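Local coordinates for protein major pollen allergen Jun a 1 (Juniperus ashei, PDB 1PXZ) that acts as a weak, calcium-dependent pectate lyase that cleaves polygalacturonate by elimination, and is the major allergen of mountain cedar pollen, at residues P288-R300 with Y308-I320. Numbering follows the deposited sequence.
Sequences PSACANWVWRSTR and YFVSSGKTEETNI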
ATOM      1  N   PRO A 288     -29.968  -3.146   9.171  1.00 39.72           N
ATOM      2  CA  PRO A 288     -29.960  -3.038   7.710  1.00 40.97           C
ATOM      3  C   PRO A 288     -30.324  -1.622   7.271  1.00 42.25           C
ATOM      4  O   PRO A 288     -29.800  -1.087   6.297  1.00 34.65           O
ATOM      5  CB  PRO A 288     -31.032  -4.022   7.252  1.00 42.37           C
ATOM      6  CG  PRO A 288     -31.686  -4.558   8.471  1.00 48.74           C
ATOM      7  CD  PRO A 288     -30.803  -4.257   9.648  1.00 48.29           C
ATOM      8  N   SER A 289     -31.240  -1.004   8.012  1.00 36.11           N
ATOM      9  CA  SER A 289     -31.671   0.338   7.648  1.00 37.78           C
ATOM     10  C   SER A 289     -30.522   1.331   7.777  1.00 33.04           C
ATOM     11  O   SER A 289     -30.370   2.215   6.935  1.00 24.81           O
ATOM     12  CB  SER A 289     -32.846   0.773   8.525  1.00 46.96           C
ATOM     13  OG  SER A 289     -33.183   2.126   8.285  1.00 31.48           O
ATOM     14  N   ALA A 290     -29.733   1.163   8.832  1.00 26.85           N
ATOM     15  CA  ALA A 290     -28.595   2.032   9.086  1.00 28.74           C
ATOM     16  C   ALA A 290     -27.440   1.743   8.128  1.00 39.40           C
ATOM     17  O   ALA A 290     -26.772   2.641   7.596  1.00 25.55           O
ATOM     18  CB  ALA A 290     -28.130   1.864  10.528  1.00 17.44           C
ATOM     19  N   CYS A 291     -27.179   0.448   7.914  1.00 27.99           N
ATOM     20  CA  CYS A 291     -26.035   0.081   7.078  1.00 22.50           C
ATOM     21  C   CYS A 291     -26.351   0.465   5.653  1.00 17.58           C
ATOM     22  O   CYS A 291     -25.477   0.680   4.808  1.00 20.26           O
ATOM     23  CB  CYS A 291     -25.663  -1.408   7.205  1.00 33.48           C
ATOM     24  SG  CYS A 291     -24.093  -1.610   8.092  1.00112.62           S
ATOM     25  N   ALA A 292     -27.652   0.606   5.355  1.00 20.82           N
ATOM     26  CA  ALA A 292     -28.018   1.030   4.006  1.00 25.44           C
ATOM     27  C   ALA A 292     -27.581   2.459   3.725  1.00 14.03           C
ATOM     28  O   ALA A 292     -27.645   2.909   2.583  1.00 24.35           O
ATOM     29  CB  ALA A 292     -29.523   0.898   3.798  1.00 38.98           C
ATOM     30  N   ASN A 293     -27.137   3.202   4.744  1.00 15.79           N
ATOM     31  CA  ASN A 293     -26.708   4.581   4.488  1.00 13.15           C
ATOM     32  C   ASN A 293     -25.285   4.604   3.944  1.00 15.11           C
ATOM     33  O   ASN A 293     -24.872   5.615   3.369  1.00 14.23           O
ATOM     34  CB  ASN A 293     -26.806   5.415   5.767  1.00 13.54           C
ATOM     35  CG  ASN A 293     -28.259   5.683   6.165  1.00 21.24           C
ATOM     36  OD1 ASN A 293     -28.602   5.844   7.338  1.00 19.64           O
ATOM     37  ND2 ASN A 293     -29.149   5.749   5.189  1.00  9.40           N
ATOM     38  N   TRP A 294     -24.544   3.503   4.136  1.00 10.14           N
ATOM     39  CA  TRP A 294     -23.135   3.567   3.696  1.00  8.18           C
ATOM     40  C   TRP A 294     -23.040   3.622   2.186  1.00  8.85           C
ATOM     41  O   TRP A 294     -23.728   2.962   1.422  1.00 14.01           O
ATOM     42  CB  TRP A 294     -22.391   2.341   4.228  1.00  7.47           C
ATOM     43  CG  TRP A 294     -22.343   2.177   5.705  1.00 11.28           C
ATOM     44  CD1 TRP A 294     -22.871   2.956   6.683  1.00 12.78           C
ATOM     45  CD2 TRP A 294     -21.675   1.080   6.371  1.00 14.57           C
ATOM     46  NE1 TRP A 294     -22.575   2.423   7.927  1.00 16.06           N
ATOM     47  CE2 TRP A 294     -21.846   1.273   7.758  1.00 20.01           C
ATOM     48  CE3 TRP A 294     -20.962  -0.022   5.895  1.00 13.61           C
ATOM     49  CZ2 TRP A 294     -21.318   0.384   8.702  1.00 21.89           C
ATOM     50  CZ3 TRP A 294     -20.437  -0.907   6.835  1.00 15.18           C
ATOM     51  CH2 TRP A 294     -20.623  -0.693   8.215  1.00 15.23           C
ATOM     52  N   VAL A 295     -22.131   4.424   1.642  1.00  8.54           N
ATOM     53  CA  VAL A 295     -22.119   4.566   0.193  1.00  9.61           C
ATOM     54  C   VAL A 295     -21.024   3.637  -0.341  1.00 12.58           C
ATOM     55  O   VAL A 295     -19.847   3.981  -0.290  1.00 10.71           O
ATOM     56  CB  VAL A 295     -21.882   6.019  -0.222  1.00 17.25           C
ATOM     57  CG1 VAL A 295     -21.634   6.109  -1.723  1.00 16.88           C
ATOM     58  CG2 VAL A 295     -23.073   6.908   0.154  1.00 16.86           C
ATOM     59  N   TRP A 296     -21.464   2.465  -0.776  1.00  9.98           N
ATOM     60  CA  TRP A 296     -20.570   1.468  -1.356  1.00 10.64           C
ATOM     61  C   TRP A 296     -21.006   1.221  -2.791  1.00 10.47           C
ATOM     62  O   TRP A 296     -22.025   0.575  -3.027  1.00 10.70           O
ATOM     63  CB  TRP A 296     -20.581   0.161  -0.566  1.00  9.16           C
ATOM     64  CG  TRP A 296     -19.969   0.222   0.798  1.00  8.04           C
ATOM     65  CD1 TRP A 296     -19.740   1.297   1.593  1.00 10.35           C
ATOM     66  CD2 TRP A 296     -19.493  -0.917   1.544  1.00 10.13           C
ATOM     67  NE1 TRP A 296     -19.162   0.928   2.773  1.00  9.07           N
ATOM     68  CE2 TRP A 296     -18.998  -0.438   2.761  1.00  7.80           C
ATOM     69  CE3 TRP A 296     -19.442  -2.296   1.280  1.00 13.35           C
ATOM     70  CZ2 TRP A 296     -18.454  -1.283   3.730  1.00 12.53           C
ATOM     71  CZ3 TRP A 296     -18.898  -3.143   2.244  1.00 12.34           C
ATOM     72  CH2 TRP A 296     -18.410  -2.620   3.458  1.00  8.26           C
ATOM     73  N   ARG A 297     -20.243   1.731  -3.751  1.00  5.55           N
ATOM     74  CA  ARG A 297     -20.634   1.653  -5.144  1.00  5.84           C
ATOM     75  C   ARG A 297     -19.748   0.726  -5.979  1.00 11.62           C
ATOM     76  O   ARG A 297     -18.536   0.633  -5.743  1.00 15.45           O
ATOM     77  CB  ARG A 297     -20.592   3.035  -5.798  1.00 10.93           C
ATOM     78  CG  ARG A 297     -21.211   4.150  -4.978  1.00 19.55           C
ATOM     79  CD  ARG A 297     -21.761   5.224  -5.917  1.00 33.72           C
ATOM     80  NE  ARG A 297     -20.703   5.923  -6.640  1.00 36.56           N
ATOM     81  CZ  ARG A 297     -20.279   7.130  -6.271  1.00 43.60           C
ATOM     82  NH1 ARG A 297     -20.848   7.695  -5.210  1.00 31.03           N
ATOM     83  NH2 ARG A 297     -19.315   7.751  -6.943  1.00 38.38           N
ATOM     84  N   SER A 298     -20.390   0.058  -6.934  1.00  9.41           N
ATOM     85  CA  SER A 298     -19.686  -0.788  -7.900  1.00 11.15           C
ATOM     86  C   SER A 298     -19.978  -0.285  -9.311  1.00 17.65           C
ATOM     87  O   SER A 298     -21.142  -0.294  -9.733  1.00 13.69           O
ATOM     88  CB  SER A 298     -20.102  -2.250  -7.736  1.00 12.26           C
ATOM     89  OG  SER A 298     -19.683  -3.038  -8.836  1.00 11.03           O
ATOM     90  N   THR A 299     -18.962   0.164 -10.038  1.00  5.47           N
ATOM     91  CA  THR A 299     -19.105   0.694 -11.383  1.00  8.35           C
ATOM     92  C   THR A 299     -18.231  -0.013 -12.399  1.00 11.17           C
ATOM     93  O   THR A 299     -17.003   0.020 -12.218  1.00 15.16           O
ATOM     94  CB  THR A 299     -18.704   2.193 -11.391  1.00 16.30           C
ATOM     95  OG1 THR A 299     -19.453   2.857 -10.349  1.00 26.67           O
ATOM     96  CG2 THR A 299     -19.036   2.849 -12.714  1.00 20.23           C
ATOM     97  N   ARG A 300     -18.783  -0.608 -13.437  1.00  8.14           N
ATOM     98  CA  ARG A 300     -18.060  -1.297 -14.506  1.00 10.51           C
ATOM     99  C   ARG A 300     -17.094  -2.360 -13.989  1.00 10.05           C
ATOM    100  O   ARG A 300     -16.067  -2.629 -14.605  1.00 11.66           O
ATOM    101  CB  ARG A 300     -17.317  -0.279 -15.390  1.00 14.81           C
ATOM    102  CG  ARG A 300     -18.315   0.746 -15.956  1.00 19.85           C
ATOM    103  CD  ARG A 300     -17.675   1.754 -16.884  1.00 23.19           C
ATOM    104  NE  ARG A 300     -16.832   2.684 -16.128  1.00 25.15           N
ATOM    105  CZ  ARG A 300     -15.554   2.929 -16.395  1.00 28.38           C
ATOM    106  NH1 ARG A 300     -14.947   2.326 -17.405  1.00 31.76           N
ATOM    107  NH2 ARG A 300     -14.886   3.791 -15.638  1.00 25.30           N
ATOM    108  N   TYR A 308     -20.369 -11.550  -6.739  1.00  8.57           N
ATOM    109  CA  TYR A 308     -21.230 -10.378  -6.828  1.00  9.97           C
ATOM    110  C   TYR A 308     -20.902  -9.374  -5.731  1.00 11.09           C
ATOM    111  O   TYR A 308     -20.373  -9.725  -4.665  1.00  9.18           O
ATOM    112  CB  TYR A 308     -22.720 -10.784  -6.739  1.00 16.19           C
ATOM    113  CG  TYR A 308     -23.062 -11.548  -5.479  1.00  8.15           C
ATOM    114  CD1 TYR A 308     -22.953 -12.944  -5.447  1.00 10.72           C
ATOM    115  CD2 TYR A 308     -23.480 -10.892  -4.344  1.00  9.07           C
ATOM    116  CE1 TYR A 308     -23.272 -13.591  -4.272  1.00 11.68           C
ATOM    117  CE2 TYR A 308     -23.808 -11.544  -3.167  1.00  9.14           C
ATOM    118  CZ  TYR A 308     -23.692 -12.912  -3.153  1.00 15.86           C
ATOM    119  OH  TYR A 308     -23.997 -13.584  -1.990  1.00 14.64           O
ATOM    120  N   PHE A 309     -21.242  -8.120  -6.020  1.00 10.61           N
ATOM    121  CA  PHE A 309     -20.997  -6.999  -5.110  1.00 10.24           C
ATOM    122  C   PHE A 309     -22.332  -6.468  -4.623  1.00 10.41           C
ATOM    123  O   PHE A 309     -23.183  -6.141  -5.450  1.00 12.99           O
ATOM    124  CB  PHE A 309     -20.217  -5.931  -5.870  1.00  9.30           C
ATOM    125  CG  PHE A 309     -19.694  -4.728  -5.121  1.00 10.07           C
ATOM    126  CD1 PHE A 309     -20.503  -3.742  -4.593  1.00 12.90           C
ATOM    127  CD2 PHE A 309     -18.313  -4.606  -4.975  1.00 10.20           C
ATOM    128  CE1 PHE A 309     -19.994  -2.650  -3.916  1.00 18.03           C
ATOM    129  CE2 PHE A 309     -17.788  -3.518  -4.302  1.00  9.15           C
ATOM    130  CZ  PHE A 309     -18.609  -2.534  -3.782  1.00  9.38           C
ATOM    131  N   VAL A 310     -22.520  -6.348  -3.320  1.00  8.94           N
ATOM    132  CA  VAL A 310     -23.774  -5.777  -2.811  1.00  9.60           C
ATOM    133  C   VAL A 310     -23.545  -4.288  -2.578  1.00 12.82           C
ATOM    134  O   VAL A 310     -22.837  -3.862  -1.661  1.00 10.95           O
ATOM    135  CB  VAL A 310     -24.210  -6.508  -1.545  1.00 10.20           C
ATOM    136  CG1 VAL A 310     -25.442  -5.853  -0.941  1.00 15.46           C
ATOM    137  CG2 VAL A 310     -24.508  -7.974  -1.863  1.00 14.40           C
ATOM    138  N   SER A 311     -24.145  -3.508  -3.466  1.00 14.32           N
ATOM    139  CA  SER A 311     -24.052  -2.052  -3.448  1.00 14.55           C
ATOM    140  C   SER A 311     -24.966  -1.404  -2.425  1.00 20.39           C
ATOM    141  O   SER A 311     -25.981  -1.996  -2.022  1.00 16.34           O
ATOM    142  CB  SER A 311     -24.467  -1.526  -4.844  1.00 17.93           C
ATOM    143  OG  SER A 311     -23.282  -1.499  -5.627  1.00 37.63           O
ATOM    144  N   SER A 312     -24.633  -0.190  -2.009  1.00 10.14           N
ATOM    145  CA  SER A 312     -25.548   0.603  -1.174  1.00 14.79           C
ATOM    146  C   SER A 312     -25.302   2.081  -1.488  1.00 20.28           C
ATOM    147  O   SER A 312     -24.185   2.479  -1.846  1.00 12.95           O
ATOM    148  CB  SER A 312     -25.425   0.299   0.314  1.00 10.89           C
ATOM    149  OG  SER A 312     -24.089   0.399   0.791  1.00 22.01           O
ATOM    150  N   GLY A 313     -26.342   2.901  -1.403  1.00 30.25           N
ATOM    151  CA  GLY A 313     -26.249   4.319  -1.768  1.00 27.22           C
ATOM    152  C   GLY A 313     -26.666   4.486  -3.218  1.00 30.23           C
ATOM    153  O   GLY A 313     -26.799   3.482  -3.929  1.00 33.22           O
ATOM    154  N   LYS A 314     -26.885   5.704  -3.707  1.00 19.49           N
ATOM    155  CA  LYS A 314     -27.372   5.850  -5.079  1.00 24.98           C
ATOM    156  C   LYS A 314     -26.230   5.908  -6.091  1.00 40.98           C
ATOM    157  O   LYS A 314     -25.066   6.184  -5.790  1.00 31.28           O
ATOM    158  CB  LYS A 314     -28.239   7.108  -5.211  1.00 36.83           C
ATOM    159  CG  LYS A 314     -27.477   8.414  -5.063  1.00 42.50           C
ATOM    160  CD  LYS A 314     -27.541   8.961  -3.647  1.00 51.49           C
ATOM    161  CE  LYS A 314     -26.372   8.509  -2.792  1.00 48.94           C
ATOM    162  NZ  LYS A 314     -26.793   7.543  -1.735  1.00 20.13           N
ATOM    163  N   THR A 315     -26.568   5.647  -7.354  1.00 48.59           N
ATOM    164  CA  THR A 315     -25.562   5.643  -8.414  1.00 46.56           C
ATOM    165  C   THR A 315     -25.153   7.060  -8.790  1.00 46.45           C
ATOM    166  O   THR A 315     -25.945   8.003  -8.779  1.00 65.21           O
ATOM    167  CB  THR A 315     -26.080   4.883  -9.647  1.00 45.77           C
ATOM    168  OG1 THR A 315     -26.460   3.552  -9.265  1.00 45.74           O
ATOM    169  CG2 THR A 315     -24.978   4.745 -10.682  1.00 41.21           C
ATOM    170  N   GLU A 316     -23.880   7.231  -9.122  1.00 38.76           N
ATOM    171  CA  GLU A 316     -23.353   8.579  -9.361  1.00 48.11           C
ATOM    172  C   GLU A 316     -22.026   8.449 -10.089  1.00 61.54           C
ATOM    173  O   GLU A 316     -21.404   7.381 -10.041  1.00 76.85           O
ATOM    174  CB  GLU A 316     -23.252   9.278  -8.016  1.00 59.47           C
ATOM    175  CG  GLU A 316     -22.764  10.707  -7.949  1.00 69.14           C
ATOM    176  CD  GLU A 316     -23.260  11.431  -6.708  1.00 73.16           C
ATOM    177  OE1 GLU A 316     -24.500  11.526  -6.573  1.00 86.05           O
ATOM    178  OE2 GLU A 316     -22.443  11.895  -5.884  1.00 55.90           O
ATOM    179  N   GLU A 317     -21.582   9.496 -10.771  1.00 71.18           N
ATOM    180  CA  GLU A 317     -20.301   9.454 -11.472  1.00 75.17           C
ATOM    181  C   GLU A 317     -19.162   9.778 -10.505  1.00 63.63           C
ATOM    182  O   GLU A 317     -19.336  10.675  -9.679  1.00 38.65           O
ATOM    183  CB  GLU A 317     -20.272  10.440 -12.636  1.00 89.65           C
ATOM    184  CG  GLU A 317     -20.310   9.789 -14.010  1.00103.87           C
ATOM    185  CD  GLU A 317     -21.473  10.295 -14.843  1.00115.87           C
ATOM    186  OE1 GLU A 317     -21.681  11.528 -14.873  1.00136.18           O
ATOM    187  OE2 GLU A 317     -22.178   9.466 -15.460  1.00128.15           O
ATOM    188  N   THR A 318     -18.054   9.056 -10.627  1.00 61.81           N
ATOM    189  CA  THR A 318     -16.895   9.277  -9.763  1.00 53.73           C
ATOM    190  C   THR A 318     -16.449  10.734  -9.871  1.00 46.95           C
ATOM    191  O   THR A 318     -16.006  11.139 -10.953  1.00 28.62           O
ATOM    192  CB  THR A 318     -15.729   8.341 -10.113  1.00 54.03           C
ATOM    193  OG1 THR A 318     -16.077   6.997  -9.749  1.00 44.64           O
ATOM    194  CG2 THR A 318     -14.472   8.667  -9.316  1.00 42.90           C
ATOM    195  N   ASN A 319     -16.590  11.470  -8.773  1.00 42.78           N
ATOM    196  CA  ASN A 319     -16.149  12.869  -8.729  1.00 40.65           C
ATOM    197  C   ASN A 319     -15.382  13.177  -7.446  1.00 25.72           C
ATOM    198  O   ASN A 319     -15.841  13.885  -6.548  1.00 23.34           O
ATOM    199  CB  ASN A 319     -17.343  13.811  -8.877  1.00 51.09           C
ATOM    200  CG  ASN A 319     -16.929  15.136  -9.490  1.00 65.90           C
ATOM    201  OD1 ASN A 319     -17.751  15.814 -10.102  1.00 85.03           O
ATOM    202  ND2 ASN A 319     -15.662  15.497  -9.324  1.00 80.22           N
ATOM    203  N   ILE A 320     -14.172  12.622  -7.337  1.00 17.67           N
ATOM    204  CA  ILE A 320     -13.416  12.736  -6.091  1.00 14.11           C
ATOM    205  C   ILE A 320     -12.033  13.346  -6.257  1.00 10.93           C
ATOM    206  O   ILE A 320     -11.469  13.722  -5.226  1.00 13.74           O
ATOM    207  CB  ILE A 320     -13.294  11.326  -5.451  1.00 17.21           C
ATOM    208  CG1 ILE A 320     -12.623  10.268  -6.320  1.00 16.47           C
ATOM    209  CG2 ILE A 320     -14.685  10.835  -5.027  1.00 19.71           C
ATOM    210  CD1 ILE A 320     -12.301   8.954  -5.621  1.00 10.99           C
TER
HETATM  211  O   HOH W   1     -24.017  -0.635   3.402  1.00 36.17           O
HETATM  212  O   HOH W   2     -23.260   8.324  -4.275  1.00 43.13           O
HETATM  213  O   HOH W   3     -18.014  10.189  -6.707  1.00 47.09           O
HETATM  214  O   HOH W   4     -23.209   0.890  -7.332  1.00 17.34           O
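Trp-296 and Ser-312 form a single antiparallel bridge at one end of the parallel beta-helix, the fold of polysaccharide lyase family 1. Strand 296-299 pairs in parallel with strand 260-264 through its other edge and belongs to the IgE-binding region 296-306. The irregular chain 308-320 lies along the edge left over, where the beta-helix ladder stops.

The bridge is a hydrogen-bonded pair. Ser-312 N gives a nearly straight bond to Trp-296 O (2.9 Å, 167° at the hydrogen). The return bond, Trp-296 N to Ser-312 O, is more bent at 139°. The CA hydrogens of Val-295 and Ser-311 add weaker contacts to Ser-312 O and Trp-296 O, respectively.

The Ser-312 hydroxyl extends the pairing. With chi1 at 53°, Ser-312 OG sits between its backbone N and carbonyl carbon and reaches Trp-294 O at 2.7 Å, from above that carbonyl plane. OG also accepts from Arg-282 of strand 280-282 and from a water. Nearby, Cys-291 is tied to Cys-285 by a disulfide.

The Phe-309 ring packs beside the bridge. Ser-298 CB sits over one face of the Phe-309 ring, 3.7 Å from the centroid, a CH-pi contact. Trp-296 O meets the edge of the same ring. The Trp-296 indole leads away from 308-320, against Thr-280 and Arg-282, and its NE1 bonds to Pro-259 O.

Arg-297 reaches along 314-318. Its chain bends at chi3, and Arg-297 CD lies 3.4 Å from Lys-314 O. Glu-316 CB covers one guanidinium face. The Glu-316 carboxylate is poorly ordered and forms no salt bridge with it. At the guanidinium edge, a water in the plane accepts from Arg-297 NH2 at 2.8 Å and from Asn-319 N at the same distance.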